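Probable Rab-related GTPase (Acanthamoeba polyphaga mimivirus, PDB 5XC5) binds GTP together with a magnesium ion as a Rab-family small GTPase and may take part in protein transport. Local coordinates at residues Cys82-Asp87 with Tyr112-Val117; Val116-Ile121 with Tyr146-Ser151. The protein carries 1 engineered substitution. All blocks are in the same frame, centred on the assembly; numbering follows the deposited sequence.

How the contacts relate
Contacts 1 and 2 are neighbours in one six-stranded sheet, their centres about 9 Å apart, and both use strand 113-119, which contact 1 pairs with strand 81-87 and contact 2 with strand 145-148 at the sheet margin. Along the chain, 82-87 comes first, then 112-117 and the overlapping 116-121, which share V116 and V117, and last 146-151. Each contact closes a parallel beta-alpha-beta unit, through helix 91-107 in contact 1 and helix 132-141 in contact 2. Contact 1 is centred about 4 Å from the centre of the molecule, in its buried core, whereas the C-terminal ends of the strands in contact 2 lead into the loops that hold the guanine of GTP.

Contact 1 of 2, residues Cys82-Asp87 with Tyr112-Val117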
loop_
_atom_site.group_PDB
_atom_site.type_symbol
_atom_site.label_atom_id
_atom_site.label_comp_id
_atom_site.label_asym_id
_atom_site.label_seq_id
_atom_site.Cartn_x
_atom_site.Cartn_y
_atom_site.Cartn_z
ATOM N N CYS A 82 -1.815 1.021 -6.853
ATOM C CA CYS A 82 -1.188 1.720 -5.740
ATOM C C CYS A 82 -1.793 1.231 -4.438
ATOM O O CYS A 82 -3.020 1.183 -4.295
ATOM C CB CYS A 82 -1.387 3.239 -5.869
ATOM S SG CYS A 82 -0.735 4.213 -4.484
ATOM N N LEU A 83 -0.923 0.898 -3.487
ATOM C CA LEU A 83 -1.312 0.657 -2.107
ATOM C C LEU A 83 -0.992 1.922 -1.320
ATOM O O LEU A 83 0.165 2.361 -1.299
ATOM C CB LEU A 83 -0.504 -0.518 -1.558
ATOM C CG LEU A 83 -0.699 -1.873 -2.263
ATOM C CD1 LEU A 83 0.310 -2.880 -1.764
ATOM C CD2 LEU A 83 -2.096 -2.413 -2.024
ATOM N N VAL A 84 -2.008 2.516 -0.690
ATOM C CA VAL A 84 -1.809 3.678 0.175
ATOM C C VAL A 84 -1.993 3.213 1.612
ATOM O O VAL A 84 -3.109 2.895 2.032
ATOM C CB VAL A 84 -2.776 4.820 -0.160
ATOM C CG1 VAL A 84 -2.426 6.061 0.664
ATOM C CG2 VAL A 84 -2.711 5.149 -1.645
ATOM N N VAL A 85 -0.898 3.173 2.372
ATOM C CA VAL A 85 -0.873 2.539 3.684
ATOM C C VAL A 85 -0.945 3.598 4.775
ATOM O O VAL A 85 -0.335 4.668 4.662
ATOM C CB VAL A 85 0.396 1.676 3.814
ATOM C CG1 VAL A 85 0.367 0.865 5.097
ATOM C CG2 VAL A 85 0.540 0.759 2.597
ATOM N N PHE A 86 -1.699 3.299 5.835
ATOM C CA PHE A 86 -1.665 4.105 7.052
ATOM C C PHE A 86 -1.704 3.185 8.268
ATOM O O PHE A 86 -1.944 1.982 8.163
ATOM C CB PHE A 86 -2.779 5.164 7.081
ATOM C CG PHE A 86 -4.142 4.602 7.391
ATOM C CD1 PHE A 86 -4.946 4.106 6.372
ATOM C CD2 PHE A 86 -4.630 4.592 8.697
ATOM C CE1 PHE A 86 -6.198 3.603 6.640
ATOM C CE2 PHE A 86 -5.891 4.075 8.969
ATOM C CZ PHE A 86 -6.666 3.570 7.933
ATOM N N ASP A 87 -1.474 3.774 9.436
ATOM C CA ASP A 87 -1.401 3.057 10.712
ATOM C C ASP A 87 -2.664 3.418 11.484
ATOM O O ASP A 87 -2.937 4.603 11.693
ATOM C CB ASP A 87 -0.132 3.551 11.422
ATOM C CG ASP A 87 0.028 3.092 12.872
ATOM O OD1 ASP A 87 -0.911 2.585 13.515
ATOM O OD2 ASP A 87 1.157 3.303 13.379
ATOM N N TYR A 112 -5.176 2.152 -12.214
ATOM C CA TYR A 112 -6.445 1.462 -12.371
ATOM C C TYR A 112 -7.110 1.135 -11.043
ATOM O O TYR A 112 -8.339 1.048 -10.977
ATOM C CB TYR A 112 -6.208 0.157 -13.130
ATOM C CG TYR A 112 -7.443 -0.652 -13.397
ATOM C CD1 TYR A 112 -8.354 -0.253 -14.367
ATOM C CD2 TYR A 112 -7.689 -1.835 -12.706
ATOM C CE1 TYR A 112 -9.488 -0.998 -14.630
ATOM C CE2 TYR A 112 -8.821 -2.586 -12.959
ATOM C CZ TYR A 112 -9.717 -2.160 -13.928
ATOM O OH TYR A 112 -10.848 -2.897 -14.204
ATOM N N TYR A 113 -6.326 0.954 -9.986
ATOM C CA TYR A 113 -6.861 0.506 -8.708
ATOM C C TYR A 113 -5.993 1.094 -7.611
ATOM O O TYR A 113 -4.769 0.887 -7.605
ATOM C CB TYR A 113 -6.833 -1.020 -8.639
ATOM C CG TYR A 113 -7.424 -1.657 -7.392
ATOM C CD1 TYR A 113 -8.728 -1.379 -6.974
ATOM C CD2 TYR A 113 -6.689 -2.590 -6.671
ATOM C CE1 TYR A 113 -9.269 -2.010 -5.846
ATOM C CE2 TYR A 113 -7.212 -3.218 -5.561
ATOM C CZ TYR A 113 -8.495 -2.935 -5.148
ATOM O OH TYR A 113 -8.976 -3.584 -4.031
ATOM N N ILE A 114 -6.629 1.828 -6.703
ATOM C CA ILE A 114 -5.991 2.365 -5.507
ATOM C C ILE A 114 -6.625 1.653 -4.324
ATOM O O ILE A 114 -7.852 1.664 -4.179
ATOM C CB ILE A 114 -6.192 3.881 -5.389
ATOM C CG1 ILE A 114 -5.545 4.595 -6.572
ATOM C CG2 ILE A 114 -5.613 4.372 -4.087
ATOM C CD1 ILE A 114 -5.694 6.116 -6.508
ATOM N N LEU A 115 -5.792 1.011 -3.502
ATOM C CA LEU A 115 -6.239 0.249 -2.342
ATOM C C LEU A 115 -5.621 0.861 -1.092
ATOM O O LEU A 115 -4.395 0.886 -0.952
ATOM C CB LEU A 115 -5.836 -1.219 -2.492
ATOM C CG LEU A 115 -6.156 -2.140 -1.314
ATOM C CD1 LEU A 115 -7.633 -2.104 -0.964
ATOM C CD2 LEU A 115 -5.705 -3.559 -1.655
ATOM N N VAL A 116 -6.474 1.392 -0.214
ATOM C CA VAL A 116 -6.042 1.937 1.072
ATOM C C VAL A 116 -5.888 0.783 2.052
ATOM O O VAL A 116 -6.813 -0.013 2.238
ATOM C CB VAL A 116 -7.069 2.959 1.586
ATOM C CG1 VAL A 116 -6.737 3.384 3.020
ATOM C CG2 VAL A 116 -7.139 4.170 0.650
ATOM N N VAL A 117 -4.722 0.695 2.688
ATOM C CA VAL A 117 -4.417 -0.385 3.617
ATOM C C VAL A 117 -4.401 0.198 5.020
ATOM O O VAL A 117 -3.518 0.996 5.360
ATOM C CB VAL A 117 -3.073 -1.058 3.308
ATOM C CG1 VAL A 117 -2.779 -2.182 4.310
ATOM C CG2 VAL A 117 -3.063 -1.577 1.873
#
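The F86 ring takes the CG1 methyl of V116 at its edge, close to the ring plane, with CE1 of F86 3.7 Å from CG1 of V116. Its CG lies between the backbone N and the carbonyl carbon (chi1 76°), and the ring crosses the valine at a slant. F94 meets the F86 ring edge-to-face, and V97 of helix 91-107 also touches it. The backbone of F86 is tied to the same strand by F86 N to V117 O at 3.0 Å.

Four more backbone bonds join the strands, among them L115 N to C82 O at 2.9 Å and V117 N to V84 O at 2.8 Å. This is parallel pairing of neighbouring strands in the Ras-like, P-loop GTPase fold, with helix 91-107 as the crossover between them.

The side chains divide between two faces. On one, L83 and L115 lie side by side and point the same way, their CD2 methyls 3.8 Å apart, and the CD2 of L83 also reaches CG2 of V117. V85 and V117 are likewise side by side, CG2 of V85 4.1 Å from CB of V117. F161 and M164 of helix 154-169 pack on L83. On the other face, V84 and I114 meet through their CG2 methyls at 3.9 Å, while L104 of helix 91-107 touches C82.

Contact 2 of 2, residues Val116-Ile121 with Tyr146-Ser151; sequences VVANKI and YVFASS. With GTP (guanosine-5'-triphosphate), chain B.
A118 and F148 meet at 3.6 Å between CB of A118 and CD2 of F148, and the same ring, though partly exposed, receives CG2 of I121 at its edge, near the ring plane. On the opposite sheet face, V117 sends CG2 to CG1 of V147 and CG1 to CB of A149, a close, buried apolar layer backed by L160 of helix 154-169. Two backbone bonds of 2.9 Å, A118 N to V147 O and A149 N to A118 O, hold this middle together.

The outer margin is looser at Y146, whose partly exposed side chain leads away from V116, its hydroxyl bonded to K136. I121 is partly exposed too, but packs closely on A149: its N donates to A149 O at 3.1 Å, and chi1 68° sets CG1 between the backbone N and the carbonyl carbon, where it lies 3.3 Å from A149 O.

At the C-terminal end of the strands, polar groups take over. N119 ND2 gives S151 OG an almost straight bond of 3.1 Å in its amide plane, and also donates to V16 O. S151 OG in turn donates to GTP N7 at 2.6 Å, while S151 N reaches GTP O6 at 2.8 Å. The extended K120 chain runs across the guanine, and NZ bonds the ribose O4' and G15 O. N119, K120 and D122, which also bonds GTP, form the NKxD motif of small GTPases, and the S150-S151 loop supplies the second part of the guanine site, at the place of the SAK motif in Ras relatives.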
loop_
_atom_site.group_PDB
_atom_site.type_symbol
_atom_site.label_atom_id
_atom_site.label_comp_id
_atom_site.label_asym_id
_atom_site.label_seq_id
_atom_site.Cartn_x
_atom_site.Cartn_y
_atom_site.Cartn_z
ATOM N N VAL A 116 -6.474 1.392 -0.214
ATOM C CA VAL A 116 -6.042 1.937 1.072
ATOM C C VAL A 116 -5.888 0.783 2.052
ATOM O O VAL A 116 -6.813 -0.013 2.238
ATOM C CB VAL A 116 -7.069 2.959 1.586
ATOM C CG1 VAL A 116 -6.737 3.384 3.020
ATOM C CG2 VAL A 116 -7.139 4.170 0.650
ATOM N N VAL A 117 -4.722 0.695 2.688
ATOM C CA VAL A 117 -4.417 -0.385 3.617
ATOM C C VAL A 117 -4.401 0.198 5.020
ATOM O O VAL A 117 -3.518 0.996 5.360
ATOM C CB VAL A 117 -3.073 -1.058 3.308
ATOM C CG1 VAL A 117 -2.779 -2.182 4.310
ATOM C CG2 VAL A 117 -3.063 -1.577 1.873
ATOM N N ALA A 118 -5.365 -0.218 5.836
ATOM C CA ALA A 118 -5.411 0.138 7.250
ATOM C C ALA A 118 -4.551 -0.887 7.980
ATOM O O ALA A 118 -4.978 -2.023 8.216
ATOM C CB ALA A 118 -6.860 0.106 7.734
ATOM N N ASN A 119 -3.321 -0.500 8.305
ATOM C CA ASN A 119 -2.317 -1.419 8.815
ATOM C C ASN A 119 -2.192 -1.320 10.332
ATOM O O ASN A 119 -2.661 -0.375 10.977
ATOM C CB ASN A 119 -0.959 -1.151 8.157
ATOM C CG ASN A 119 -0.022 -2.341 8.233
ATOM O OD1 ASN A 119 -0.459 -3.480 8.265
ATOM N ND2 ASN A 119 1.279 -2.079 8.256
ATOM N N LYS A 120 -1.523 -2.332 10.887
ATOM C CA LYS A 120 -1.250 -2.487 12.322
ATOM C C LYS A 120 -2.487 -2.893 13.115
ATOM O O LYS A 120 -2.607 -2.575 14.303
ATOM C CB LYS A 120 -0.518 -1.293 12.956
ATOM C CG LYS A 120 0.672 -0.824 12.133
ATOM C CD LYS A 120 1.631 -0.015 12.962
ATOM C CE LYS A 120 2.762 0.568 12.103
ATOM N NZ LYS A 120 3.713 1.381 12.946
ATOM N N ILE A 121 -3.402 -3.628 12.475
ATOM C CA ILE A 121 -4.626 -4.055 13.151
ATOM C C ILE A 121 -4.368 -4.971 14.340
ATOM O O ILE A 121 -5.281 -5.192 15.139
ATOM C CB ILE A 121 -5.631 -4.676 12.154
ATOM C CG1 ILE A 121 -5.110 -6.017 11.615
ATOM C CG2 ILE A 121 -5.968 -3.682 11.061
ATOM C CD1 ILE A 121 -6.010 -6.660 10.557
ATOM N N TYR A 146 -10.561 -0.404 0.206
ATOM C CA TYR A 146 -9.893 -0.485 1.498
ATOM C C TYR A 146 -9.737 -1.940 1.918
ATOM O O TYR A 146 -10.492 -2.819 1.485
ATOM C CB TYR A 146 -10.674 0.254 2.598
ATOM C CG TYR A 146 -12.044 -0.337 2.824
ATOM C CD1 TYR A 146 -13.105 -0.001 1.990
ATOM C CD2 TYR A 146 -12.274 -1.261 3.843
ATOM C CE1 TYR A 146 -14.369 -0.554 2.165
ATOM C CE2 TYR A 146 -13.534 -1.821 4.030
ATOM C CZ TYR A 146 -14.577 -1.464 3.187
ATOM O OH TYR A 146 -15.832 -2.014 3.365
ATOM N N VAL A 147 -8.778 -2.164 2.820
ATOM C CA VAL A 147 -8.502 -3.488 3.368
ATOM C C VAL A 147 -7.802 -3.274 4.696
ATOM O O VAL A 147 -7.133 -2.259 4.901
ATOM C CB VAL A 147 -7.642 -4.313 2.372
ATOM C CG1 VAL A 147 -6.264 -3.692 2.181
ATOM C CG2 VAL A 147 -7.533 -5.773 2.804
ATOM N N PHE A 148 -7.920 -4.252 5.592
ATOM C CA PHE A 148 -7.278 -4.205 6.900
ATOM C C PHE A 148 -6.160 -5.238 6.972
ATOM O O PHE A 148 -6.320 -6.373 6.507
ATOM C CB PHE A 148 -8.311 -4.454 8.002
ATOM C CG PHE A 148 -9.284 -3.316 8.172
ATOM C CD1 PHE A 148 -10.410 -3.215 7.358
ATOM C CD2 PHE A 148 -9.060 -2.338 9.118
ATOM C CE1 PHE A 148 -11.302 -2.157 7.502
ATOM C CE2 PHE A 148 -9.956 -1.287 9.281
ATOM C CZ PHE A 148 -11.075 -1.201 8.466
ATOM N N ALA A 149 -5.023 -4.847 7.552
ATOM C CA ALA A 149 -3.871 -5.741 7.558
ATOM C C ALA A 149 -2.987 -5.534 8.782
ATOM O O ALA A 149 -3.103 -4.550 9.519
ATOM C CB ALA A 149 -3.040 -5.575 6.280
ATOM N N SER A 150 -2.116 -6.523 9.005
ATOM C CA SER A 150 -0.957 -6.415 9.879
ATOM C C SER A 150 0.221 -7.016 9.134
ATOM O O SER A 150 0.113 -8.132 8.617
ATOM C CB SER A 150 -1.170 -7.205 11.168
ATOM O OG SER A 150 0.045 -7.280 11.908
ATOM N N SER A 151 1.334 -6.271 9.073
ATOM C CA SER A 151 2.531 -6.756 8.391
ATOM C C SER A 151 2.991 -8.094 8.939
ATOM O O SER A 151 3.611 -8.880 8.211
ATOM C CB SER A 151 3.677 -5.760 8.572
ATOM O OG SER A 151 3.304 -4.430 8.236
HETATM P PG GTP B . 9.103 4.571 5.878
HETATM O O1G GTP B . 10.006 3.753 4.975
HETATM O O2G GTP B . 9.884 5.410 6.845
HETATM O O3G GTP B . 8.093 5.386 5.099
HETATM O O3B GTP B . 8.252 3.579 6.870
HETATM P PB GTP B . 7.437 2.238 6.457
HETATM O O1B GTP B . 8.169 1.472 5.373
HETATM O O2B GTP B . 6.016 2.590 6.116
HETATM O O3A GTP B . 7.313 1.406 7.837
HETATM P PA GTP B . 8.239 0.144 8.275
HETATM O O1A GTP B . 7.867 -1.103 7.464
HETATM O O2A GTP B . 9.727 0.550 8.270
HETATM O "O5'" GTP B . 7.691 -0.097 9.786
HETATM C "C5'" GTP B . 7.856 0.881 10.792
HETATM C "C4'" GTP B . 7.757 0.218 12.165
HETATM O "O4'" GTP B . 6.425 -0.250 12.320
HETATM C "C3'" GTP B . 8.671 -0.980 12.334
HETATM O "O3'" GTP B . 9.196 -1.004 13.654
HETATM C "C2'" GTP B . 7.745 -2.161 12.143
HETATM O "O2'" GTP B . 8.174 -3.310 12.837
HETATM C "C1'" GTP B . 6.430 -1.622 12.669
HETATM N N9 GTP B . 5.318 -2.307 11.997
HETATM C C8 GTP B . 5.166 -2.546 10.656
HETATM N N7 GTP B . 4.000 -3.193 10.453
HETATM C C5 GTP B . 3.408 -3.375 11.662
HETATM C C6 GTP B . 2.212 -3.971 12.046
HETATM O O6 GTP B . 1.411 -4.492 11.249
HETATM N N1 GTP B . 1.922 -3.980 13.390
HETATM C C2 GTP B . 2.754 -3.414 14.333
HETATM N N2 GTP B . 2.392 -3.463 15.610
HETATM N N3 GTP B . 3.936 -2.814 13.964
HETATM C C4 GTP B . 4.234 -2.816 12.639
#